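Local coordinates for protein HTH-type transcriptional repressor MdtR (Bacillus subtilis, PDB 1S3J) that represses the multidrug resistance operon mdtRP by binding directly to its promoter region as a homodimeric MarR-family winged-helix regulator, at residues Gln20-Gln23 against Pro24-Glu28; Ile103-Glu106 against Glu107-Gly111; Ser121-Glu125 against Glu126-Gln130. One frame throughout, in Å; residues are numbered along the deposited sequence. Where two conformers were deposited one is given.

All three are local contacts within a chain that is mostly helix. Interaction 1 is a surface contact where a proline kinks helix 4-32, and interaction 2 is a partly buried piece of helix 99-120; their centres lie about 16 Å apart, with nearest atoms about 5 Å apart. Interaction 3, about 25 Å between centres from interaction 2, starts helix 125-143 and is partly buried, with Leu123, Glu127 and Met128 covered and its other touching residues exposed. The chemistry follows the place: apolar i to i+4 packing at the kink in 20-28, charged chains on the outer side of 103-111 with Phe105 and Val108 buried against helix 37-49, and a capping box with waters in 121-130, where the second subunit takes part.

Interaction 1. Residues Gln20-Gln23 against Pro24-Glu28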
ATOM      1  N   GLN A  20       7.833   3.977   1.389  1.00 39.82           N
ATOM      2  CA  GLN A  20       7.836   5.321   1.967  1.00 40.93           C
ATOM      3  C   GLN A  20       8.324   6.403   1.013  1.00 41.24           C
ATOM      4  O   GLN A  20       7.929   7.551   1.119  1.00 41.19           O
ATOM      5  CB  GLN A  20       8.706   5.361   3.219  1.00 41.44           C
ATOM      6  CG  GLN A  20       8.110   4.645   4.428  1.00 43.68           C
ATOM      7  CD  GLN A  20       9.176   4.364   5.498  1.00 47.06           C
ATOM      8  OE1 GLN A  20      10.254   3.839   5.195  1.00 47.33           O
ATOM      9  NE2 GLN A  20       8.885   4.742   6.735  1.00 48.37           N
ATOM     10  N   LYS A  21       9.214   6.036   0.098  1.00 42.23           N
ATOM     11  CA  LYS A  21       9.768   6.970  -0.882  1.00 42.29           C
ATOM     12  C   LYS A  21       8.914   7.107  -2.146  1.00 42.21           C
ATOM     13  O   LYS A  21       8.891   8.171  -2.773  1.00 42.28           O
ATOM     14  CB  LYS A  21      11.163   6.500  -1.284  1.00 42.64           C
ATOM     15  CG  LYS A  21      12.224   7.573  -1.258  1.00 44.99           C
ATOM     16  CD  LYS A  21      13.588   6.979  -1.659  1.00 48.21           C
ATOM     17  CE  LYS A  21      14.264   6.150  -0.540  1.00 49.47           C
ATOM     18  NZ  LYS A  21      14.741   6.982   0.607  1.00 51.34           N
ATOM     19  N   ILE A  22       8.241   6.029  -2.540  1.00 42.15           N
ATOM     20  CA  ILE A  22       7.553   5.983  -3.828  1.00 42.40           C
ATOM     21  C   ILE A  22       6.072   6.272  -3.664  1.00 43.02           C
ATOM     22  O   ILE A  22       5.479   6.913  -4.524  1.00 42.58           O
ATOM     23  CB  ILE A  22       7.773   4.625  -4.543  1.00 42.08           C
ATOM     24  CG1 ILE A  22       9.187   4.538  -5.111  1.00 41.74           C
ATOM     25  CG2 ILE A  22       6.795   4.428  -5.709  1.00 42.41           C
ATOM     26  CD1 ILE A  22       9.664   3.104  -5.362  1.00 39.81           C
ATOM     27  N   GLN A  23       5.485   5.815  -2.565  1.00 44.04           N
ATOM     28  CA  GLN A  23       4.064   6.042  -2.301  1.00 45.41           C
ATOM     29  C   GLN A  23       3.673   7.519  -2.298  1.00 46.03           C
ATOM     30  O   GLN A  23       2.776   7.888  -3.052  1.00 46.13           O
ATOM     31  CB  GLN A  23       3.600   5.360  -1.013  1.00 45.56           C
ATOM     32  CG  GLN A  23       2.097   5.307  -0.866  1.00 47.41           C
ATOM     33  CD  GLN A  23       1.579   6.075   0.344  1.00 49.61           C
ATOM     34  OE1 GLN A  23       2.080   7.168   0.676  1.00 50.75           O
ATOM     35  NE2 GLN A  23       0.567   5.507   1.006  1.00 50.54           N
ATOM     36  N   PRO A  24       4.321   8.365  -1.495  1.00 46.87           N
ATOM     37  CA  PRO A  24       4.013   9.804  -1.528  1.00 47.60           C
ATOM     38  C   PRO A  24       4.121  10.397  -2.939  1.00 48.61           C
ATOM     39  O   PRO A  24       3.286  11.223  -3.310  1.00 48.58           O
ATOM     40  CB  PRO A  24       5.073  10.420  -0.605  1.00 47.47           C
ATOM     41  CG  PRO A  24       5.439   9.313   0.316  1.00 47.20           C
ATOM     42  CD  PRO A  24       5.378   8.059  -0.514  1.00 46.84           C
ATOM     43  N   GLU A  25       5.116   9.967  -3.714  1.00 49.39           N
ATOM     44  CA  GLU A  25       5.295  10.489  -5.065  1.00 50.43           C
ATOM     45  C   GLU A  25       4.137  10.088  -5.975  1.00 51.20           C
ATOM     46  O   GLU A  25       3.676  10.893  -6.780  1.00 50.92           O
ATOM     47  CB  GLU A  25       6.624  10.024  -5.663  1.00 50.64           C
ATOM     48  CG  GLU A  25       7.528  11.152  -6.115  1.00 51.60           C
ATOM     49  CD  GLU A  25       8.858  10.647  -6.647  1.00 53.22           C
ATOM     50  OE1 GLU A  25       9.488   9.786  -5.988  1.00 54.04           O
ATOM     51  OE2 GLU A  25       9.274  11.120  -7.725  1.00 55.68           O
HETATM   52  N   MSE A  26       3.673   8.847  -5.837  1.00 52.17           N
HETATM   53  CA  MSE A  26       2.525   8.364  -6.590  1.00 53.27           C
HETATM   54  C   MSE A  26       1.290   9.164  -6.185  1.00 53.29           C
HETATM   55  O   MSE A  26       0.621   9.727  -7.034  1.00 53.09           O
HETATM   56  CB  MSE A  26       2.257   6.869  -6.357  1.00 53.79           C
HETATM   57  CG  MSE A  26       3.444   5.933  -6.563  1.00 56.17           C
HETATM   58 SE   MSE A  26       3.503   5.128  -8.319  0.88 61.52          SE
HETATM   59  CE  MSE A  26       4.185   6.575  -9.196  1.00 59.75           C
ATOM     60  N   LEU A  27       1.003   9.217  -4.886  1.00 53.92           N
ATOM     61  CA  LEU A  27      -0.160   9.957  -4.368  1.00 54.57           C
ATOM     62  C   LEU A  27      -0.186  11.421  -4.787  1.00 54.96           C
ATOM     63  O   LEU A  27      -1.243  11.946  -5.082  1.00 54.80           O
ATOM     64  CB  LEU A  27      -0.231   9.894  -2.841  1.00 54.53           C
ATOM     65  CG  LEU A  27      -0.562   8.540  -2.204  1.00 55.49           C
ATOM     66  CD1 LEU A  27      -0.690   8.685  -0.686  1.00 56.08           C
ATOM     67  CD2 LEU A  27      -1.821   7.920  -2.792  1.00 56.00           C
ATOM     68  N   GLU A  28       0.968  12.077  -4.814  1.00 55.46           N
ATOM     69  CA  GLU A  28       1.021  13.501  -5.145  1.00 56.10           C
ATOM     70  C   GLU A  28       0.727  13.703  -6.640  1.00 55.81           C
ATOM     71  O   GLU A  28       0.053  14.659  -7.018  1.00 55.50           O
ATOM     72  CB  GLU A  28       2.385  14.095  -4.732  1.00 56.40           C
ATOM     73  CG  GLU A  28       2.649  15.546  -5.127  1.00 57.56           C
ATOM     74  CD  GLU A  28       4.140  15.869  -5.203  1.00 60.34           C
ATOM     75  OE1 GLU A  28       4.553  16.594  -6.147  1.00 62.00           O
ATOM     76  OE2 GLU A  28       4.912  15.391  -4.330  1.00 61.12           O
TER
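Ile22 lays its CG2 methyl against CG of selenomethionine Met26, 3.8 Å away, in an i to i+4 pair on helix 4-32, the long first helix of this MarR-family chain. Both side chains point the same way, toward helix 99-120: Ile22 packs on Met116 and Tyr119, Met26 on Arg112 and Ile115. CG of Met26 stands anti to its carbonyl carbon (chi1 -52°), beside the backbone N, which carries it back over the preceding turn to within 3.0 Å of Ile22 O. Pro24 kinks the helix: neither Pro24 N nor Glu25 N bonds to the turn before, and the proline ring carbon CD, in place of an amide hydrogen, faces Gln20 O at 3.1 Å. Regular bonding resumes with Met26 N to Ile22 O at 3.0 Å and Leu27 N to Gln23 O at 2.9 Å, the latter almost straight at 177°. Glu25 runs out extended to Arg118, a salt bridge through OE2, and to Tyr119, a hydrogen bond through OE1, tying the kinked turn to the neighbouring helix. Away from these, Gln23, bent at chi2, crosses Leu27 at an angle, with its OE1 3.4 Å from the CD1 methyl.

Interaction 2. Residues Ile103-Glu106 against Glu107-Gly111; sequences IKFE and EVLAG
Chi1 near -68° sets CG of Glu107 beside its own backbone N, and an extended chain beyond CG then carries the carboxylate back past Ile103 toward Lys104, whose chain bends at chi2 (56°) to meet it. Ile103 and Glu107 lie side by side, CG2 to OE2 at 3.8 Å. Lys104 crosses Glu107 instead: CD is 3.6 Å from Glu107 OE1, and NZ reaches the same oxygen at 3.8 Å, a long salt bridge. The stronger polar partner of that ammonium is Gln33, a hydrogen-bond acceptor through OE1. Phe105 and Leu109 run alongside each other on another side of helix 99-120, ring atom CZ 4.1 Å from CD1. Phe105 packs on Leu40, Leu43 and Ala44 of helix 37-49, and Val108 on Leu40. Four successive i to i+4 backbone bonds continue the helix, from Glu107 N to Ile103 O at 3.0 Å through to Ala110 N to Glu106 O at 2.9 Å. Glu106 sends its carboxylate to Lys47, a salt bridge to helix 37-49. At 3.8 Å, and with Gln33 the stronger partner of NZ, the Lys104-Glu107 pair probably adds only modest electrostatic stabilisation, while apolar packing and salt bridging both join this helix to 37-49.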
ATOM      1  N   ILE A 103      -7.772   9.295 -22.019  1.00 45.21           N
ATOM      2  CA  ILE A 103      -6.644  10.213 -21.983  1.00 45.03           C
ATOM      3  C   ILE A 103      -6.180  10.454 -20.539  1.00 44.73           C
ATOM      4  O   ILE A 103      -4.996  10.549 -20.280  1.00 44.39           O
ATOM      5  CB  ILE A 103      -7.029  11.540 -22.665  1.00 45.05           C
ATOM      6  CG1 ILE A 103      -7.227  11.327 -24.170  1.00 45.82           C
ATOM      7  CG2 ILE A 103      -5.978  12.614 -22.421  1.00 44.86           C
ATOM      8  CD1 ILE A 103      -8.093  12.402 -24.826  1.00 47.09           C
ATOM      9  N   LYS A 104      -7.123  10.537 -19.606  1.00 44.34           N
ATOM     10  CA  LYS A 104      -6.790  10.814 -18.214  1.00 43.99           C
ATOM     11  C   LYS A 104      -6.139   9.596 -17.566  1.00 43.46           C
ATOM     12  O   LYS A 104      -5.190   9.751 -16.788  1.00 42.37           O
ATOM     13  CB  LYS A 104      -8.024  11.240 -17.411  1.00 43.99           C
ATOM     14  CG  LYS A 104      -7.708  12.008 -16.130  1.00 45.39           C
ATOM     15  CD  LYS A 104      -6.862  13.238 -16.417  1.00 46.34           C
ATOM     16  CE  LYS A 104      -6.836  14.176 -15.270  1.00 47.29           C
ATOM     17  NZ  LYS A 104      -6.345  15.508 -15.687  1.00 48.90           N
ATOM     18  N   PHE A 105      -6.623   8.399 -17.911  1.00 42.83           N
ATOM     19  CA  PHE A 105      -6.034   7.164 -17.399  1.00 42.90           C
ATOM     20  C   PHE A 105      -4.600   7.002 -17.903  1.00 43.71           C
ATOM     21  O   PHE A 105      -3.755   6.419 -17.205  1.00 43.12           O
ATOM     22  CB  PHE A 105      -6.852   5.935 -17.791  1.00 42.43           C
ATOM     23  CG  PHE A 105      -6.198   4.636 -17.424  1.00 41.38           C
ATOM     24  CD1 PHE A 105      -6.117   4.239 -16.090  1.00 42.24           C
ATOM     25  CD2 PHE A 105      -5.619   3.839 -18.391  1.00 41.34           C
ATOM     26  CE1 PHE A 105      -5.496   3.045 -15.743  1.00 42.15           C
ATOM     27  CE2 PHE A 105      -4.990   2.641 -18.050  1.00 41.70           C
ATOM     28  CZ  PHE A 105      -4.936   2.240 -16.735  1.00 42.19           C
ATOM     29  N   GLU A 106      -4.333   7.535 -19.100  1.00 44.41           N
ATOM     30  CA  GLU A 106      -3.026   7.385 -19.745  1.00 45.16           C
ATOM     31  C   GLU A 106      -2.015   8.359 -19.160  1.00 44.67           C
ATOM     32  O   GLU A 106      -0.854   8.015 -18.980  1.00 43.81           O
ATOM     33  CB  GLU A 106      -3.147   7.577 -21.259  1.00 45.87           C
ATOM     34  CG  GLU A 106      -2.328   6.606 -22.091  1.00 47.64           C
ATOM     35  CD  GLU A 106      -2.712   5.154 -21.878  1.00 51.59           C
ATOM     36  OE1 GLU A 106      -3.890   4.803 -22.114  1.00 53.17           O
ATOM     37  OE2 GLU A 106      -1.820   4.355 -21.485  1.00 54.11           O
ATOM     38  N   GLU A 107      -2.486   9.571 -18.865  1.00 44.76           N
ATOM     39  CA  GLU A 107      -1.682  10.611 -18.227  1.00 44.64           C
ATOM     40  C   GLU A 107      -1.277  10.205 -16.806  1.00 43.88           C
ATOM     41  O   GLU A 107      -0.148  10.405 -16.397  1.00 43.78           O
ATOM     42  CB  GLU A 107      -2.466  11.923 -18.191  1.00 45.12           C
ATOM     43  CG  GLU A 107      -2.687  12.547 -19.558  1.00 46.68           C
ATOM     44  CD  GLU A 107      -3.450  13.873 -19.502  1.00 50.24           C
ATOM     45  OE1 GLU A 107      -4.094  14.189 -18.468  1.00 51.48           O
ATOM     46  OE2 GLU A 107      -3.406  14.610 -20.518  1.00 52.33           O
ATOM     47  N   VAL A 108      -2.203   9.610 -16.067  1.00 43.36           N
ATOM     48  CA  VAL A 108      -1.922   9.130 -14.728  1.00 42.66           C
ATOM     49  C   VAL A 108      -0.908   7.962 -14.786  1.00 42.59           C
ATOM     50  O   VAL A 108       0.053   7.924 -14.016  1.00 41.87           O
ATOM     51  CB  VAL A 108      -3.220   8.695 -14.014  1.00 42.62           C
ATOM     52  CG1 VAL A 108      -2.917   7.992 -12.690  1.00 41.83           C
ATOM     53  CG2 VAL A 108      -4.137   9.902 -13.766  1.00 42.09           C
ATOM     54  N   LEU A 109      -1.115   7.031 -15.709  1.00 42.09           N
ATOM     55  CA  LEU A 109      -0.255   5.848 -15.803  1.00 42.44           C
ATOM     56  C   LEU A 109       1.184   6.224 -16.230  1.00 42.05           C
ATOM     57  O   LEU A 109       2.157   5.700 -15.684  1.00 41.30           O
ATOM     58  CB  LEU A 109      -0.854   4.837 -16.784  1.00 42.63           C
ATOM     59  CG  LEU A 109      -0.431   3.371 -16.638  1.00 44.38           C
ATOM     60  CD1 LEU A 109      -1.096   2.716 -15.426  1.00 45.30           C
ATOM     61  CD2 LEU A 109      -0.767   2.598 -17.926  1.00 45.08           C
ATOM     62  N   ALA A 110       1.300   7.134 -17.196  1.00 41.42           N
ATOM     63  CA  ALA A 110       2.599   7.614 -17.656  1.00 41.19           C
ATOM     64  C   ALA A 110       3.327   8.314 -16.524  1.00 41.15           C
ATOM     65  O   ALA A 110       4.521   8.119 -16.359  1.00 41.60           O
ATOM     66  CB  ALA A 110       2.447   8.540 -18.867  1.00 40.99           C
ATOM     67  N   GLY A 111       2.607   9.113 -15.740  1.00 41.24           N
ATOM     68  CA  GLY A 111       3.147   9.697 -14.529  1.00 41.56           C
ATOM     69  C   GLY A 111       3.719   8.651 -13.575  1.00 42.12           C
ATOM     70  O   GLY A 111       4.831   8.822 -13.050  1.00 42.52           O
TER

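Interaction 3. Residues Ser121-Glu125 against Glu126-Gln130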
ATOM      1  N   SER A 121      15.961   2.487 -13.486  1.00 33.87           N
ATOM      2  CA  SER A 121      17.064   2.773 -14.381  1.00 33.84           C
ATOM      3  C   SER A 121      18.456   2.560 -13.752  1.00 33.26           C
ATOM      4  O   SER A 121      19.431   2.501 -14.491  1.00 33.18           O
ATOM      5  CB  SER A 121      16.949   4.181 -14.959  1.00 34.21           C
ATOM      6  OG  SER A 121      17.025   5.151 -13.936  1.00 36.86           O
ATOM      7  N   PHE A 122      18.530   2.440 -12.416  1.00 32.17           N
ATOM      8  CA  PHE A 122      19.754   2.085 -11.704  1.00 31.53           C
ATOM      9  C   PHE A 122      20.072   0.592 -11.813  1.00 29.98           C
ATOM     10  O   PHE A 122      21.128   0.165 -11.385  1.00 29.65           O
ATOM     11  CB  PHE A 122      19.633   2.418 -10.210  1.00 32.45           C
ATOM     12  CG  PHE A 122      19.668   3.897  -9.897  1.00 35.44           C
ATOM     13  CD1 PHE A 122      20.868   4.531  -9.593  1.00 38.24           C
ATOM     14  CD2 PHE A 122      18.502   4.646  -9.887  1.00 37.39           C
ATOM     15  CE1 PHE A 122      20.892   5.891  -9.283  1.00 40.37           C
ATOM     16  CE2 PHE A 122      18.528   6.011  -9.596  1.00 38.67           C
ATOM     17  CZ  PHE A 122      19.716   6.628  -9.289  1.00 38.89           C
ATOM     18  N   LEU A 123      19.137  -0.210 -12.317  1.00 27.93           N
ATOM     19  CA  LEU A 123      19.394  -1.639 -12.547  1.00 26.81           C
ATOM     20  C   LEU A 123      20.243  -1.865 -13.807  1.00 25.41           C
ATOM     21  O   LEU A 123      20.069  -1.192 -14.811  1.00 24.39           O
ATOM     22  CB  LEU A 123      18.075  -2.425 -12.659  1.00 26.01           C
ATOM     23  CG  LEU A 123      17.196  -2.349 -11.408  1.00 25.74           C
ATOM     24  CD1 LEU A 123      15.944  -3.084 -11.652  1.00 26.64           C
ATOM     25  CD2 LEU A 123      17.919  -2.890 -10.160  1.00 25.18           C
ATOM     26  N   THR A 124      21.136  -2.834 -13.756  1.00 25.07           N
ATOM     27  CA  THR A 124      21.774  -3.319 -14.977  1.00 24.80           C
ATOM     28  C   THR A 124      20.715  -4.055 -15.807  1.00 24.95           C
ATOM     29  O   THR A 124      19.623  -4.350 -15.324  1.00 24.10           O
ATOM     30  CB  THR A 124      22.932  -4.284 -14.675  1.00 25.30           C
ATOM     31  OG1 THR A 124      22.424  -5.464 -14.022  1.00 24.19           O
ATOM     32  CG2 THR A 124      23.964  -3.640 -13.687  1.00 24.55           C
ATOM     33  N   GLU A 125      21.058  -4.354 -17.054  1.00 24.77           N
ATOM     34  CA  GLU A 125      20.180  -5.095 -17.951  1.00 24.05           C
ATOM     35  C   GLU A 125      19.831  -6.490 -17.423  1.00 24.02           C
ATOM     36  O   GLU A 125      18.699  -6.924 -17.507  1.00 24.19           O
ATOM     37  CB  GLU A 125      20.825  -5.180 -19.329  1.00 24.13           C
ATOM     38  CG  GLU A 125      20.951  -3.798 -19.987  1.00 24.81           C
ATOM     39  CD  GLU A 125      22.250  -3.046 -19.661  1.00 23.49           C
ATOM     40  OE1 GLU A 125      23.062  -3.551 -18.849  1.00 23.40           O
ATOM     41  OE2 GLU A 125      22.444  -1.940 -20.224  1.00 21.58           O
ATOM     42  N   GLU A 126      20.802  -7.171 -16.862  1.00 24.44           N
ATOM     43  CA  GLU A 126      20.586  -8.461 -16.247  1.00 25.45           C
ATOM     44  C   GLU A 126      19.551  -8.359 -15.132  1.00 24.73           C
ATOM     45  O   GLU A 126      18.668  -9.199 -15.027  1.00 23.55           O
ATOM     46  CB  GLU A 126      21.885  -8.976 -15.650  1.00 26.44           C
ATOM     47  CG  GLU A 126      22.977  -9.315 -16.668  1.00 29.73           C
ATOM     48  CD  GLU A 126      24.204  -9.961 -16.031  1.00 31.64           C
ATOM     49  OE1 GLU A 126      24.805  -9.333 -15.145  1.00 35.36           O
ATOM     50  OE2 GLU A 126      24.584 -11.076 -16.428  1.00 32.58           O
ATOM     51  N   GLU A 127      19.671  -7.318 -14.317  1.00 24.77           N
ATOM     52  CA  GLU A 127      18.809  -7.142 -13.145  1.00 24.95           C
ATOM     53  C   GLU A 127      17.421  -6.725 -13.572  1.00 25.11           C
ATOM     54  O   GLU A 127      16.461  -7.139 -12.965  1.00 25.16           O
ATOM     55  CB  GLU A 127      19.386  -6.117 -12.170  1.00 24.06           C
ATOM     56  CG  GLU A 127      20.576  -6.644 -11.406  1.00 24.50           C
ATOM     57  CD  GLU A 127      21.431  -5.533 -10.799  1.00 25.42           C
ATOM     58  OE1 GLU A 127      21.216  -4.351 -11.089  1.00 25.71           O
ATOM     59  OE2 GLU A 127      22.351  -5.850 -10.047  1.00 30.84           O
HETATM   60  N   MSE A 128      17.324  -5.925 -14.629  1.00 26.59           N
HETATM   61  CA  MSE A 128      16.024  -5.533 -15.202  1.00 27.42           C
HETATM   62  C   MSE A 128      15.238  -6.757 -15.676  1.00 26.81           C
HETATM   63  O   MSE A 128      14.040  -6.844 -15.445  1.00 25.80           O
HETATM   64  CB  MSE A 128      16.210  -4.551 -16.357  0.60 28.06           C
HETATM   65  CG  MSE A 128      14.934  -3.869 -16.816  0.60 31.26           C
HETATM   66 SE   MSE A 128      14.458  -2.420 -15.576  0.53 39.84          SE
HETATM   67  CE  MSE A 128      15.869  -1.136 -16.033  0.60 38.43           C
ATOM     68  N   LEU A 129      15.915  -7.679 -16.359  1.00 26.15           N
ATOM     69  CA  LEU A 129      15.277  -8.876 -16.888  1.00 26.31           C
ATOM     70  C   LEU A 129      14.825  -9.770 -15.723  1.00 25.90           C
ATOM     71  O   LEU A 129      13.708 -10.275 -15.742  1.00 24.88           O
ATOM     72  CB  LEU A 129      16.212  -9.663 -17.794  1.00 26.04           C
ATOM     73  CG  LEU A 129      16.433  -9.062 -19.178  1.00 26.94           C
ATOM     74  CD1 LEU A 129      17.791  -9.483 -19.702  1.00 26.91           C
ATOM     75  CD2 LEU A 129      15.312  -9.483 -20.144  1.00 27.93           C
ATOM     76  N   GLN A 130      15.694  -9.927 -14.721  1.00 25.26           N
ATOM     77  CA  GLN A 130      15.347 -10.646 -13.492  1.00 24.89           C
ATOM     78  C   GLN A 130      14.121 -10.013 -12.855  1.00 24.85           C
ATOM     79  O   GLN A 130      13.213 -10.731 -12.463  1.00 25.17           O
ATOM     80  CB  GLN A 130      16.480 -10.601 -12.479  1.00 24.96           C
ATOM     81  CG  GLN A 130      17.708 -11.439 -12.805  1.00 25.73           C
ATOM     82  CD  GLN A 130      18.911 -11.071 -11.951  1.00 26.06           C
ATOM     83  OE1 GLN A 130      18.789 -10.310 -10.999  1.00 26.85           O
ATOM     84  NE2 GLN A 130      20.055 -11.627 -12.273  1.00 23.40           N
TER
HETATM   85  O   HOH W   1      24.169  -7.121 -13.554  1.00 33.21           O
HETATM   86  O   HOH W   2      23.720  -5.734 -17.514  1.00 32.17           O
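A capping box starts helix 125-143, with Thr124 at the N-cap and Glu127 three residues on. In one direction Thr124 N donates to Glu127 OE1 at 3.1 Å with an N-H...O angle of 160°, meeting the oxygen from above the carboxylate plane. In the other, Glu127 N gives a weak bond of 3.3 Å to Thr124 OG1. The Thr124 hydroxyl can accept there because chi1 of 64° places OG1 between the backbone N and the carbonyl carbon, facing the first turn. In Glu127, chi1 of -73° sets CG anti to the carbonyl carbon and beside the backbone N, turning the chain toward Thr124; the extended remainder brings the carboxylate alongside it, with CD 3.4 Å from Thr124 OG1.

The helix then proceeds by backbone bonds, Met128 N to Thr124 O at 2.9 Å and Leu129 N to Glu125 O. Waters add to the start of the helix. Water 1 joins Thr124 OG1 to Glu126 OE1, donating to the carboxylate at 2.8 Å; water 2 donates to Glu125 OE1 and accepts a weak bond from Glu126 N. Leu123, just before the cap, turns into the contact: its CD2 methyl is 3.7 Å from Glu127 OE1, and its CB is 3.9 Å from Glu127 CB.

The buried Glu127 carboxylate has its strongest polar partner in His133 of the second subunit, hydrogen-bonded to OE2, while OE1 makes a salt bridge with Lys137 of the second subunit. The positive charge of that lysine would probably favour the ionised carboxylate. The segment thus turns the chain from helix 99-120 into helix 125-143 at the dimer interface, where Leu123 packs on Leu138, and Met128 on Met8, of the second subunit.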